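Long-range contacts in beta-ketoacyl synthase (Burkholderia phymatum, PDB 4EWG), which probably catalyses the condensation that lengthens an acyl chain carried on acyl carrier protein, as beta-ketoacyl-ACP synthases of the thiolase-like superfamily do: residues 327-332 with 376-381; 279-284 with 401-406; 119-124 with 132-137; 76-81 with 145-150; 15-20 with 349-354. All coordinates share one frame; numbering follows the deposited sequence.

Contact 1 of 5, residues 327-332 with 376-381; sequences RMPISS and PLDYIR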
# COMPACT_ATOMS: atom_id res chain seq x y z
N ARG A 327 19.98 29.79 -1.25
CA ARG A 327 21.14 29.40 -0.45
C ARG A 327 21.23 27.91 -0.16
O ARG A 327 22.24 27.44 0.34
CB ARG A 327 21.20 30.21 0.88
CG ARG A 327 20.00 30.04 1.85
CD ARG A 327 20.28 29.04 2.98
NE ARG A 327 19.05 28.60 3.66
CZ ARG A 327 18.92 27.46 4.34
NH1 ARG A 327 19.94 26.61 4.46
NH2 ARG A 327 17.75 27.17 4.90
N MET A 328 20.18 27.17 -0.47
CA MET A 328 20.08 25.79 0.04
C MET A 328 21.03 24.85 -0.68
O MET A 328 20.95 24.68 -1.91
CB MET A 328 18.65 25.27 -0.07
CG MET A 328 18.47 23.80 0.33
SD MET A 328 18.98 23.47 2.03
CE MET A 328 17.64 24.16 2.98
N PRO A 329 21.94 24.22 0.07
CA PRO A 329 22.74 23.14 -0.52
C PRO A 329 21.87 21.94 -0.84
O PRO A 329 20.99 21.56 -0.03
CB PRO A 329 23.76 22.80 0.56
CG PRO A 329 23.80 24.02 1.45
CD PRO A 329 22.38 24.51 1.45
N ILE A 330 22.10 21.34 -2.00
CA ILE A 330 21.27 20.26 -2.49
C ILE A 330 22.11 19.38 -3.38
O ILE A 330 23.02 19.86 -4.05
CB ILE A 330 20.02 20.83 -3.25
CG1 ILE A 330 19.05 19.73 -3.69
CG2 ILE A 330 20.44 21.63 -4.47
CD1 ILE A 330 17.65 20.25 -4.03
N SER A 331 21.84 18.07 -3.36
CA SER A 331 22.42 17.14 -4.34
C SER A 331 21.58 15.87 -4.45
O SER A 331 20.69 15.62 -3.63
CB SER A 331 23.88 16.79 -4.01
OG SER A 331 23.98 16.04 -2.83
N SER A 332 21.85 15.09 -5.49
CA SER A 332 21.06 13.92 -5.86
C SER A 332 21.94 12.70 -5.88
O SER A 332 22.87 12.64 -6.67
CB SER A 332 20.45 14.11 -7.23
OG SER A 332 19.86 12.91 -7.69
N PRO A 376 17.98 28.73 -9.19
CA PRO A 376 19.23 28.83 -8.44
C PRO A 376 19.12 28.24 -7.06
O PRO A 376 18.26 28.65 -6.27
CB PRO A 376 19.48 30.34 -8.38
CG PRO A 376 18.87 30.83 -9.63
CD PRO A 376 17.61 30.01 -9.80
N LEU A 377 19.97 27.26 -6.80
CA LEU A 377 20.14 26.64 -5.48
C LEU A 377 21.63 26.47 -5.29
O LEU A 377 22.39 26.73 -6.21
CB LEU A 377 19.41 25.28 -5.43
CG LEU A 377 17.87 25.36 -5.40
CD1 LEU A 377 17.21 24.03 -5.70
CD2 LEU A 377 17.39 25.92 -4.06
N ASP A 378 22.06 26.03 -4.14
CA ASP A 378 23.49 25.75 -3.96
C ASP A 378 23.74 24.29 -4.37
O ASP A 378 23.81 23.40 -3.54
CB ASP A 378 23.95 26.07 -2.54
CG ASP A 378 25.44 25.98 -2.37
OD1 ASP A 378 26.15 25.84 -3.40
OD2 ASP A 378 25.91 26.03 -1.20
N TYR A 379 23.84 24.07 -5.67
CA TYR A 379 24.04 22.74 -6.21
C TYR A 379 25.45 22.30 -5.90
O TYR A 379 26.42 22.80 -6.52
CB TYR A 379 23.79 22.72 -7.73
CG TYR A 379 22.38 23.07 -8.12
CD1 TYR A 379 21.37 22.13 -8.02
CD2 TYR A 379 22.05 24.35 -8.59
CE1 TYR A 379 20.07 22.44 -8.35
CE2 TYR A 379 20.73 24.67 -8.94
CZ TYR A 379 19.74 23.69 -8.81
OH TYR A 379 18.41 23.95 -9.15
N ILE A 380 25.60 21.39 -4.95
CA ILE A 380 26.93 20.84 -4.62
C ILE A 380 27.41 20.04 -5.81
O ILE A 380 26.68 19.20 -6.34
CB ILE A 380 26.92 19.91 -3.40
CG1 ILE A 380 26.24 20.58 -2.20
CG2 ILE A 380 28.33 19.55 -3.01
CD1 ILE A 380 25.99 19.66 -1.02
N ARG A 381 28.62 20.30 -6.26
CA ARG A 381 29.17 19.55 -7.39
C ARG A 381 30.64 19.66 -7.42
O ARG A 381 31.21 20.61 -6.87
CB ARG A 381 28.61 20.06 -8.70
CG ARG A 381 28.83 21.54 -8.91
CD ARG A 381 27.84 22.17 -9.86
NE ARG A 381 27.63 23.54 -9.42
CZ ARG A 381 28.05 24.63 -10.03
NH1 ARG A 381 28.69 24.57 -11.20
NH2 ARG A 381 27.79 25.80 -9.48
O HOH W 1 24.22 19.13 -6.61
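M328 opens the pairing: its carbonyl O accepts from D378 N at 2.8 Å, the N-H arriving from above the carbonyl plane, while its CB lies against L377 CD2. P329 CA makes a CA-H...O contact with D378 O at 3.2 Å, beside the I330 N bond to the same oxygen. On the same face as P329, D378 OD2 lies 3.9 Å from P329 CG and forms a salt bridge with R385. I330 then bonds with both of its backbone groups, N to D378 O at 3.1 Å and O from I380 N at 3.1 Å, the pattern of parallel strands. Its CG2 meets L377 CB at 3.9 Å and Y379 CD1 at 3.7 Å, and I330 and Y379 run side by side. A water donates to I330 O (2.9 Å) and lies close to I380 O. S331 comes nearest I380 through its CB; its OG bonds to Y301 OH and A362 O. D378 is also the centre of an inverse gamma turn. Strand 378-379 forms the last strand of the large mixed sheet within this chain, next to 329-331, with 299-303 beyond; helix 310-324 covers the face carrying I330, L377 and Y379.

Contact 2 of 5, residues 279-284 with 401-406; sequences STMARA and GINTSL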
# COMPACT_ATOMS: atom_id res chain seq x y z
N SER A 279 4.13 23.91 -6.99
CA SER A 279 3.54 24.53 -5.79
C SER A 279 3.21 23.50 -4.71
O SER A 279 3.54 23.70 -3.50
CB SER A 279 2.33 25.39 -6.11
OG SER A 279 1.34 24.61 -6.75
N THR A 280 2.61 22.39 -5.13
CA THR A 280 2.24 21.33 -4.21
C THR A 280 3.45 20.52 -3.75
O THR A 280 3.42 19.98 -2.64
CB THR A 280 1.15 20.42 -4.79
OG1 THR A 280 1.34 20.32 -6.21
CG2 THR A 280 -0.25 21.01 -4.53
N MET A 281 4.50 20.46 -4.58
CA MET A 281 5.78 19.88 -4.15
C MET A 281 6.36 20.73 -3.00
O MET A 281 6.77 20.19 -1.97
CB MET A 281 6.78 19.80 -5.31
CG MET A 281 6.37 18.81 -6.41
SD MET A 281 7.17 19.13 -8.00
CE MET A 281 8.76 18.31 -7.79
N ALA A 282 6.34 22.05 -3.16
CA ALA A 282 6.77 22.98 -2.09
C ALA A 282 5.94 22.75 -0.84
O ALA A 282 6.46 22.67 0.26
CB ALA A 282 6.69 24.45 -2.55
N ARG A 283 4.62 22.65 -1.03
CA ARG A 283 3.68 22.51 0.10
C ARG A 283 3.99 21.27 0.93
O ARG A 283 3.88 21.29 2.17
CB ARG A 283 2.23 22.51 -0.42
CG ARG A 283 1.13 22.43 0.62
CD ARG A 283 1.08 23.65 1.54
NE ARG A 283 0.21 23.41 2.70
CZ ARG A 283 0.42 23.87 3.94
NH1 ARG A 283 1.52 24.57 4.25
NH2 ARG A 283 -0.45 23.57 4.90
N ALA A 284 4.41 20.19 0.27
CA ALA A 284 4.84 19.00 0.98
C ALA A 284 6.04 19.30 1.94
O ALA A 284 6.05 18.84 3.09
CB ALA A 284 5.19 17.90 -0.01
N GLY A 401 1.76 12.24 -8.78
CA GLY A 401 1.96 13.49 -8.08
C GLY A 401 2.06 13.33 -6.56
O GLY A 401 1.81 14.30 -5.84
N ILE A 402 2.42 12.13 -6.09
CA ILE A 402 2.58 11.86 -4.65
C ILE A 402 3.89 12.46 -4.18
O ILE A 402 4.97 12.07 -4.68
CB ILE A 402 2.58 10.35 -4.34
CG1 ILE A 402 1.19 9.75 -4.60
CG2 ILE A 402 3.00 10.08 -2.90
CD1 ILE A 402 1.17 8.23 -4.67
N ASN A 403 3.80 13.39 -3.21
CA ASN A 403 4.97 14.05 -2.68
C ASN A 403 5.22 13.71 -1.21
O ASN A 403 4.28 13.66 -0.40
CB ASN A 403 4.82 15.56 -2.82
CG ASN A 403 4.32 15.97 -4.19
OD1 ASN A 403 4.82 15.49 -5.22
ND2 ASN A 403 3.33 16.84 -4.22
N THR A 404 6.50 13.49 -0.88
CA THR A 404 6.95 13.29 0.51
C THR A 404 8.17 14.11 0.83
O THR A 404 9.03 14.32 -0.01
CB THR A 404 7.30 11.81 0.79
OG1 THR A 404 8.39 11.41 -0.05
CG2 THR A 404 6.12 10.93 0.52
N SER A 405 8.21 14.57 2.07
CA SER A 405 9.33 15.34 2.61
C SER A 405 9.60 14.82 4.03
O SER A 405 8.70 14.78 4.86
CB SER A 405 8.96 16.82 2.65
OG SER A 405 10.02 17.59 3.13
N LEU A 406 10.83 14.43 4.29
CA LEU A 406 11.23 13.91 5.60
C LEU A 406 12.25 14.83 6.19
O LEU A 406 13.21 15.20 5.50
CB LEU A 406 11.85 12.53 5.45
CG LEU A 406 10.85 11.42 5.14
CD1 LEU A 406 11.59 10.19 4.54
CD2 LEU A 406 10.04 11.07 6.39
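A helix laid on a sheet of the thiolase-like fold makes this contact: helix 278-291 packs along strand 402-409, with A284 meeting N403 and S405. The short axes run 7.7 Å apart and their N-to-C directions differ by 33°, so the helix follows the strand closely enough for successive helical turns to meet alternate residues, N403 and then S405, whose CB atoms both point at it. A284 provides the closest apolar touch, its CB 3.7 Å from N403 CB. Being only a methyl, it lets the helix backbone come near the strand, and A284 O stands 3.6 Å from S405 CB. In N403, CG is anti to the carbonyl carbon (chi1 -46°), and the amide beyond it faces T280 and M281. There OD1 rests 3.9 Å from M281 CG, the two side chains crossing at about a right angle, while ND2 approaches T280 O to 3.5 Å. No hydrogen bond spans the two segments: ND2 donates to N267 OD1 and D269 OD1, T280 O accepts from N267 ND2, and T280 OG1 bonds to D269. N267 and D269 therefore act as polar intermediaries, bound to both sides of the contact. S405 OG, anti to its own N, turns to N395. Strand 402-409 runs between 259-268 and 391-398 in the sheet. Helix 310-324 lies beside the helix at M281 and A282, whereas helix 170-183 covers the other face of the strand at I402, T404 and L406.

Contact 3 of 5, residues 119-124 with 132-137; sequences IRAFGT and TDVTSN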
# COMPACT_ATOMS: atom_id res chain seq x y z
N ILE A 119 4.57 -12.37 -12.50
CA ILE A 119 4.03 -11.48 -13.51
C ILE A 119 4.03 -12.18 -14.87
O ILE A 119 3.02 -12.17 -15.56
CB ILE A 119 4.78 -10.13 -13.59
CG1 ILE A 119 4.57 -9.32 -12.33
CG2 ILE A 119 4.24 -9.29 -14.75
CD1 ILE A 119 5.58 -8.20 -12.15
N ARG A 120 5.14 -12.81 -15.24
CA ARG A 120 5.21 -13.62 -16.46
C ARG A 120 4.16 -14.74 -16.46
O ARG A 120 3.49 -14.97 -17.47
CB ARG A 120 6.62 -14.23 -16.64
CG ARG A 120 6.84 -14.94 -17.99
CD ARG A 120 8.14 -15.74 -18.14
NE ARG A 120 8.47 -16.30 -16.86
CZ ARG A 120 7.90 -17.39 -16.34
NH1 ARG A 120 7.02 -18.12 -17.04
NH2 ARG A 120 8.23 -17.76 -15.08
N ALA A 121 4.04 -15.43 -15.34
CA ALA A 121 3.17 -16.60 -15.25
C ALA A 121 1.71 -16.19 -15.36
O ALA A 121 0.96 -16.74 -16.16
CB ALA A 121 3.40 -17.36 -13.94
N PHE A 122 1.29 -15.22 -14.57
CA PHE A 122 -0.11 -14.76 -14.63
C PHE A 122 -0.45 -14.04 -15.95
O PHE A 122 -1.55 -14.23 -16.51
CB PHE A 122 -0.44 -13.86 -13.44
CG PHE A 122 -0.66 -14.61 -12.14
CD1 PHE A 122 -1.62 -15.60 -12.03
CD2 PHE A 122 0.07 -14.28 -11.01
CE1 PHE A 122 -1.85 -16.25 -10.81
CE2 PHE A 122 -0.13 -14.94 -9.80
CZ PHE A 122 -1.10 -15.92 -9.69
N GLY A 123 0.49 -13.24 -16.45
CA GLY A 123 0.30 -12.53 -17.71
C GLY A 123 0.10 -13.49 -18.85
O GLY A 123 -0.74 -13.28 -19.70
N THR A 124 0.88 -14.57 -18.86
CA THR A 124 0.74 -15.58 -19.87
C THR A 124 -0.58 -16.37 -19.71
O THR A 124 -1.18 -16.80 -20.70
CB THR A 124 1.97 -16.49 -19.86
OG1 THR A 124 3.12 -15.71 -20.20
CG2 THR A 124 1.83 -17.61 -20.86
N THR A 132 0.95 -23.33 -16.73
CA THR A 132 2.09 -24.21 -16.46
C THR A 132 2.87 -23.73 -15.27
O THR A 132 3.17 -24.51 -14.38
CB THR A 132 3.04 -24.31 -17.68
OG1 THR A 132 2.28 -24.60 -18.86
CG2 THR A 132 4.13 -25.40 -17.44
N ASP A 133 3.21 -22.45 -15.24
CA ASP A 133 4.05 -21.93 -14.18
C ASP A 133 3.30 -21.13 -13.15
O ASP A 133 3.90 -20.41 -12.35
CB ASP A 133 5.13 -21.04 -14.79
CG ASP A 133 6.02 -21.79 -15.75
OD1 ASP A 133 6.10 -23.02 -15.66
OD2 ASP A 133 6.67 -21.14 -16.58
N VAL A 134 1.98 -21.22 -13.14
CA VAL A 134 1.23 -20.56 -12.08
C VAL A 134 1.22 -21.55 -10.95
O VAL A 134 0.73 -22.65 -11.13
CB VAL A 134 -0.20 -20.21 -12.55
CG1 VAL A 134 -1.08 -19.82 -11.36
CG2 VAL A 134 -0.13 -19.14 -13.63
N THR A 135 1.76 -21.17 -9.79
CA THR A 135 1.71 -22.04 -8.58
C THR A 135 1.01 -21.36 -7.42
O THR A 135 0.62 -20.19 -7.50
CB THR A 135 3.11 -22.46 -8.10
OG1 THR A 135 3.70 -21.40 -7.33
CG2 THR A 135 4.00 -22.87 -9.28
N SER A 136 0.90 -22.09 -6.33
CA SER A 136 0.30 -21.57 -5.10
C SER A 136 1.13 -20.48 -4.44
O SER A 136 0.67 -19.85 -3.54
CB SER A 136 0.05 -22.70 -4.12
OG SER A 136 1.28 -23.25 -3.68
N ASN A 137 2.36 -20.29 -4.91
CA ASN A 137 3.28 -19.26 -4.40
C ASN A 137 3.39 -18.04 -5.31
O ASN A 137 4.06 -17.07 -4.96
CB ASN A 137 4.69 -19.86 -4.22
CG ASN A 137 4.78 -20.75 -3.03
OD1 ASN A 137 4.34 -20.38 -1.96
ND2 ASN A 137 5.37 -21.92 -3.18
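D133 makes the polar half of the contact with R120 of helix 116-128. Its OD2 receives R120 NH1 at 3.1 Å in a salt bridge, on the anti lone pair, away from the other oxygen. The arginine chain leaves with CG anti to the backbone N (chi1 -172°) and bends at chi3, and NH1 ends beside the acid; only NH1 to OD2 is a hydrogen bond across the pair, the guanidinium and carboxylate planes standing 73° apart. The backbone of D133 closes over the helix, with O 3.5 Å from A121 CB. V134 splits its two methyls: CG2 sits 4.0 Å from A121 CB and 3.7 Å from A121 O, while CG1 touches F122 CE1 at 3.7 Å, the valine crossing the phenylalanine at about a right angle. T135 turns away from helix 116-128, and its OG1 accepts from N137 N (3.0 Å), a capping bond before helix 138-142. F122 also packs on S138 and M142, and on P201 of the second subunit. A partly exposed ion pair, its NH1 with a long, weak second partner in E127 of the second subunit, flanks A121, F122 and V134; much of the fit rests on methyl packing, the charge probably adding modestly.

Contact 4 of 5, residues 76-81 with 145-150; sequences RVSMYA and HTTAVN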
# COMPACT_ATOMS: atom_id res chain seq x y z
N ARG A 76 13.04 -11.65 -6.13
CA ARG A 76 14.24 -10.88 -5.81
C ARG A 76 13.94 -9.67 -4.93
O ARG A 76 14.66 -9.41 -3.96
CB ARG A 76 14.97 -10.39 -7.07
CG ARG A 76 15.86 -11.44 -7.72
CD ARG A 76 16.57 -10.95 -8.97
NE ARG A 76 17.83 -10.19 -8.70
CZ ARG A 76 19.00 -10.72 -8.27
NH1 ARG A 76 19.11 -12.05 -8.01
NH2 ARG A 76 20.07 -9.93 -8.07
N VAL A 77 12.90 -8.92 -5.27
CA VAL A 77 12.61 -7.67 -4.57
C VAL A 77 12.36 -7.94 -3.08
O VAL A 77 12.79 -7.17 -2.22
CB VAL A 77 11.43 -6.91 -5.22
CG1 VAL A 77 10.13 -7.70 -5.10
CG2 VAL A 77 11.26 -5.51 -4.60
N SER A 78 11.66 -9.02 -2.79
CA SER A 78 11.40 -9.40 -1.42
C SER A 78 12.68 -9.92 -0.78
O SER A 78 12.94 -9.64 0.37
CB SER A 78 10.27 -10.45 -1.35
OG SER A 78 9.01 -9.82 -1.54
N MET A 79 13.52 -10.62 -1.54
CA MET A 79 14.85 -11.01 -1.01
C MET A 79 15.72 -9.80 -0.68
O MET A 79 16.37 -9.77 0.38
CB MET A 79 15.58 -11.94 -1.96
CG MET A 79 14.93 -13.29 -2.08
SD MET A 79 15.98 -14.52 -2.85
CE MET A 79 16.13 -13.88 -4.54
N TYR A 80 15.71 -8.79 -1.54
CA TYR A 80 16.43 -7.53 -1.23
C TYR A 80 15.88 -6.92 0.06
O TYR A 80 16.63 -6.52 0.94
CB TYR A 80 16.28 -6.51 -2.33
CG TYR A 80 16.80 -6.88 -3.72
CD1 TYR A 80 17.57 -8.01 -3.97
CD2 TYR A 80 16.50 -6.06 -4.80
CE1 TYR A 80 18.04 -8.30 -5.25
CE2 TYR A 80 16.96 -6.34 -6.07
CZ TYR A 80 17.73 -7.45 -6.29
OH TYR A 80 18.18 -7.69 -7.60
N ALA A 81 14.56 -6.86 0.15
CA ALA A 81 13.86 -6.22 1.26
C ALA A 81 14.25 -6.93 2.58
O ALA A 81 14.59 -6.27 3.55
CB ALA A 81 12.35 -6.28 1.04
N HIS A 145 1.95 -6.03 -1.81
CA HIS A 145 2.57 -6.00 -0.50
C HIS A 145 3.53 -7.15 -0.26
O HIS A 145 3.76 -7.50 0.88
CB HIS A 145 1.51 -5.90 0.60
CG HIS A 145 0.44 -6.98 0.54
ND1 HIS A 145 -0.12 -7.40 -0.60
CD2 HIS A 145 -0.17 -7.70 1.55
CE1 HIS A 145 -1.06 -8.35 -0.34
NE2 HIS A 145 -1.08 -8.55 0.97
N THR A 146 4.13 -7.69 -1.33
CA THR A 146 5.08 -8.80 -1.22
C THR A 146 6.28 -8.45 -0.32
O THR A 146 6.68 -9.27 0.54
CB THR A 146 5.57 -9.30 -2.60
OG1 THR A 146 6.29 -10.53 -2.43
CG2 THR A 146 6.41 -8.26 -3.34
N THR A 147 6.84 -7.26 -0.49
CA THR A 147 7.96 -6.87 0.32
C THR A 147 7.53 -6.84 1.82
O THR A 147 8.17 -7.46 2.65
CB THR A 147 8.56 -5.53 -0.11
OG1 THR A 147 7.55 -4.53 -0.09
CG2 THR A 147 9.19 -5.63 -1.48
N ALA A 148 6.43 -6.15 2.13
CA ALA A 148 6.03 -5.91 3.52
C ALA A 148 5.72 -7.22 4.24
O ALA A 148 6.13 -7.42 5.41
CB ALA A 148 4.79 -4.99 3.60
N VAL A 149 4.96 -8.08 3.58
CA VAL A 149 4.58 -9.34 4.14
C VAL A 149 5.82 -10.27 4.31
O VAL A 149 5.99 -10.88 5.34
CB VAL A 149 3.49 -10.02 3.31
CG1 VAL A 149 3.28 -11.47 3.74
CG2 VAL A 149 2.18 -9.24 3.44
N ASN A 150 6.70 -10.31 3.32
CA ASN A 150 7.89 -11.19 3.40
C ASN A 150 8.85 -10.78 4.53
O ASN A 150 9.33 -11.61 5.24
CB ASN A 150 8.63 -11.27 2.07
CG ASN A 150 8.08 -12.35 1.19
OD1 ASN A 150 7.93 -13.49 1.64
ND2 ASN A 150 7.73 -12.01 -0.07
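S78 and T147 bring the two helix backbones together, their CA atoms 4.6 Å apart. The axes of helix 76-81 and helix 146-150 come within 8.6 Å and cross at -47°, with their N-to-C directions broadly the same; H145, at the N-cap, precedes the second helix. S78 lies at the middle of the interface, its CB pointing at the partner and OG anti to its own carbonyl carbon (chi1 -76°). That puts OG 2.9 Å from T146 OG1 and also 2.9 Å from N150 ND2, which donates to it in a weak hydrogen bond with an N-H...O angle of 146°. ND2 is also tight against S78 CB, at 3.2 Å. N150 ND2 also makes a weak bond back to T146 O, one turn earlier in its own helix. Outside the pair, T146 OG1 bonds to V140 O and N150 OD1 to S73 OG, so the buried amide is engaged at both ends. In the thiolase-like fold of this protein these helices lie on the central sheet: V77, A81 and T147 rest on A195 of strand 189-196, and A81 and T147 on Y109 of strand 105-110. Toward that sheet the contact turns apolar. V77 CG2, anti to the backbone N, meets T147 CG2 at 3.7 Å, the side chains crossing at about a right angle, and V77 CG1 reaches T146 CG2 at 4.2 Å. One turn on, A81 CB abuts T147 CB at 4.0 Å. M273 of the second subunit packs against V149 and N150.

Contact 5 of 5, residues 15-20 with 349-354; sequences GVTALG and AWWTIE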
# COMPACT_ATOMS: atom_id res chain seq x y z
N GLY A 15 20.96 -1.85 3.98
CA GLY A 15 20.39 -2.12 2.68
C GLY A 15 21.33 -2.84 1.73
O GLY A 15 22.48 -3.21 2.09
N VAL A 16 20.80 -3.09 0.54
CA VAL A 16 21.46 -3.80 -0.50
C VAL A 16 21.46 -2.81 -1.69
O VAL A 16 20.40 -2.44 -2.14
CB VAL A 16 20.67 -5.17 -0.74
CG1 VAL A 16 20.78 -5.64 -2.15
CG2 VAL A 16 21.17 -6.29 0.20
N THR A 17 22.63 -2.31 -2.11
CA THR A 17 22.68 -1.25 -3.14
C THR A 17 23.78 -1.47 -4.18
O THR A 17 24.67 -2.28 -3.97
CB THR A 17 22.97 0.17 -2.53
OG1 THR A 17 24.38 0.36 -2.39
CG2 THR A 17 22.25 0.38 -1.15
N ALA A 18 23.72 -0.71 -5.28
CA ALA A 18 24.69 -0.86 -6.38
C ALA A 18 26.11 -0.53 -5.91
O ALA A 18 27.11 -0.96 -6.53
CB ALA A 18 24.31 -0.02 -7.57
N LEU A 19 26.20 0.21 -4.79
CA LEU A 19 27.50 0.60 -4.25
C LEU A 19 27.91 -0.25 -3.08
O LEU A 19 28.98 -0.02 -2.51
CB LEU A 19 27.51 2.09 -3.82
CG LEU A 19 27.38 3.14 -4.93
CD1 LEU A 19 27.77 4.53 -4.42
CD2 LEU A 19 28.22 2.78 -6.13
N GLY A 20 27.08 -1.22 -2.70
CA GLY A 20 27.42 -2.17 -1.63
C GLY A 20 26.44 -2.06 -0.49
O GLY A 20 25.42 -1.35 -0.63
N ALA A 349 17.17 8.22 2.37
CA ALA A 349 17.06 8.63 3.76
C ALA A 349 18.30 8.13 4.53
O ALA A 349 18.97 8.88 5.24
CB ALA A 349 15.76 8.13 4.36
N TRP A 350 18.58 6.85 4.36
CA TRP A 350 19.72 6.18 5.01
C TRP A 350 21.01 6.94 4.73
O TRP A 350 21.68 7.39 5.65
CB TRP A 350 19.77 4.74 4.50
CG TRP A 350 21.03 3.98 4.78
CD1 TRP A 350 21.93 4.18 5.79
CD2 TRP A 350 21.52 2.81 4.07
NE1 TRP A 350 22.97 3.28 5.71
CE2 TRP A 350 22.76 2.43 4.70
CE3 TRP A 350 21.09 2.11 2.95
CZ2 TRP A 350 23.50 1.38 4.26
CZ3 TRP A 350 21.85 1.05 2.52
CH2 TRP A 350 23.03 0.68 3.16
N TRP A 351 21.33 7.11 3.44
CA TRP A 351 22.58 7.77 3.05
C TRP A 351 22.62 9.20 3.48
O TRP A 351 23.68 9.68 3.86
CB TRP A 351 22.80 7.65 1.56
CG TRP A 351 23.10 6.21 1.14
CD1 TRP A 351 22.95 5.07 1.91
CD2 TRP A 351 23.55 5.74 -0.14
NE1 TRP A 351 23.29 3.97 1.21
CE2 TRP A 351 23.64 4.31 -0.04
CE3 TRP A 351 23.89 6.35 -1.33
CZ2 TRP A 351 24.06 3.53 -1.09
CZ3 TRP A 351 24.30 5.55 -2.40
CH2 TRP A 351 24.39 4.17 -2.28
N THR A 352 21.48 9.89 3.46
CA THR A 352 21.41 11.27 3.97
C THR A 352 21.77 11.35 5.48
O THR A 352 22.43 12.29 5.89
CB THR A 352 20.03 11.90 3.71
OG1 THR A 352 19.84 12.00 2.31
CG2 THR A 352 19.90 13.29 4.30
N ILE A 353 21.33 10.38 6.27
CA ILE A 353 21.67 10.33 7.69
C ILE A 353 23.17 9.99 7.89
O ILE A 353 23.83 10.58 8.74
CB ILE A 353 20.82 9.32 8.46
CG1 ILE A 353 19.36 9.77 8.51
CG2 ILE A 353 21.30 9.18 9.89
CD1 ILE A 353 18.44 8.68 8.98
N GLU A 354 23.68 9.09 7.08
CA GLU A 354 25.10 8.76 7.12
C GLU A 354 25.96 9.97 6.79
O GLU A 354 26.97 10.23 7.44
CB GLU A 354 25.44 7.63 6.15
CG GLU A 354 24.68 6.34 6.39
CD GLU A 354 25.28 5.47 7.49
OE1 GLU A 354 25.83 6.01 8.47
OE2 GLU A 354 25.17 4.23 7.36
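T17 reaches toward both W350 and W351, tip to tip with each. Starting at the root, its CB lies 3.8 Å from W351 CZ2. OG1 branches into the position between the backbone N and the carbonyl carbon (chi1 86°) and comes in at the edge of the W351 indole, in the ring plane, 3.4 Å from CZ2. CG2, anti to the carbonyl carbon, touches both indoles, W351 CZ2 at 3.6 Å and W350 CZ3 at 3.8 Å. The indoles also meet each other, W351 NE1 standing over one face of W350 toward its rim. Before T17, G15 passes close to W350, with N 3.4 Å from CZ3. After T17, L19 crosses W351 at about a right angle and brings CD1 to 4.0 Å from CH2. No hydrogen bond links 15-20 to 349-354. Instead, T17 OG1 accepts from L19 N (3.0 Å), an ST turn, and donates to G20 O, while W350 NE1 donates to E354 OE2. T17 OG1 and W350 NE1 thus find partners within their own segments, and the hydroxyl, held by the turn, lies at the edge of the W351 ring in otherwise apolar packing.

Contacts 1, 2 and 5 all reach the large mixed sheet: contact 1 at the end holding strand 378-379, contact 2 on strand 402-409, contact 5 at the end of strand 8-16. Contact 5 is nearest the chain centre, about 9 Å away, and spans most of the sequence, with contacts 3 and 4 falling between its segments; contact 3 lies between those of contact 4. Contact 1 falls within contact 2, and contact 5 crosses both, its second segment lying between theirs. The centres of contacts 1 and 3 are about 46 Å apart, on opposite sides of the chain centre. Helix 310-324 borders both contact 1 and contact 2, and contacts 3 and 4 both touch the second subunit.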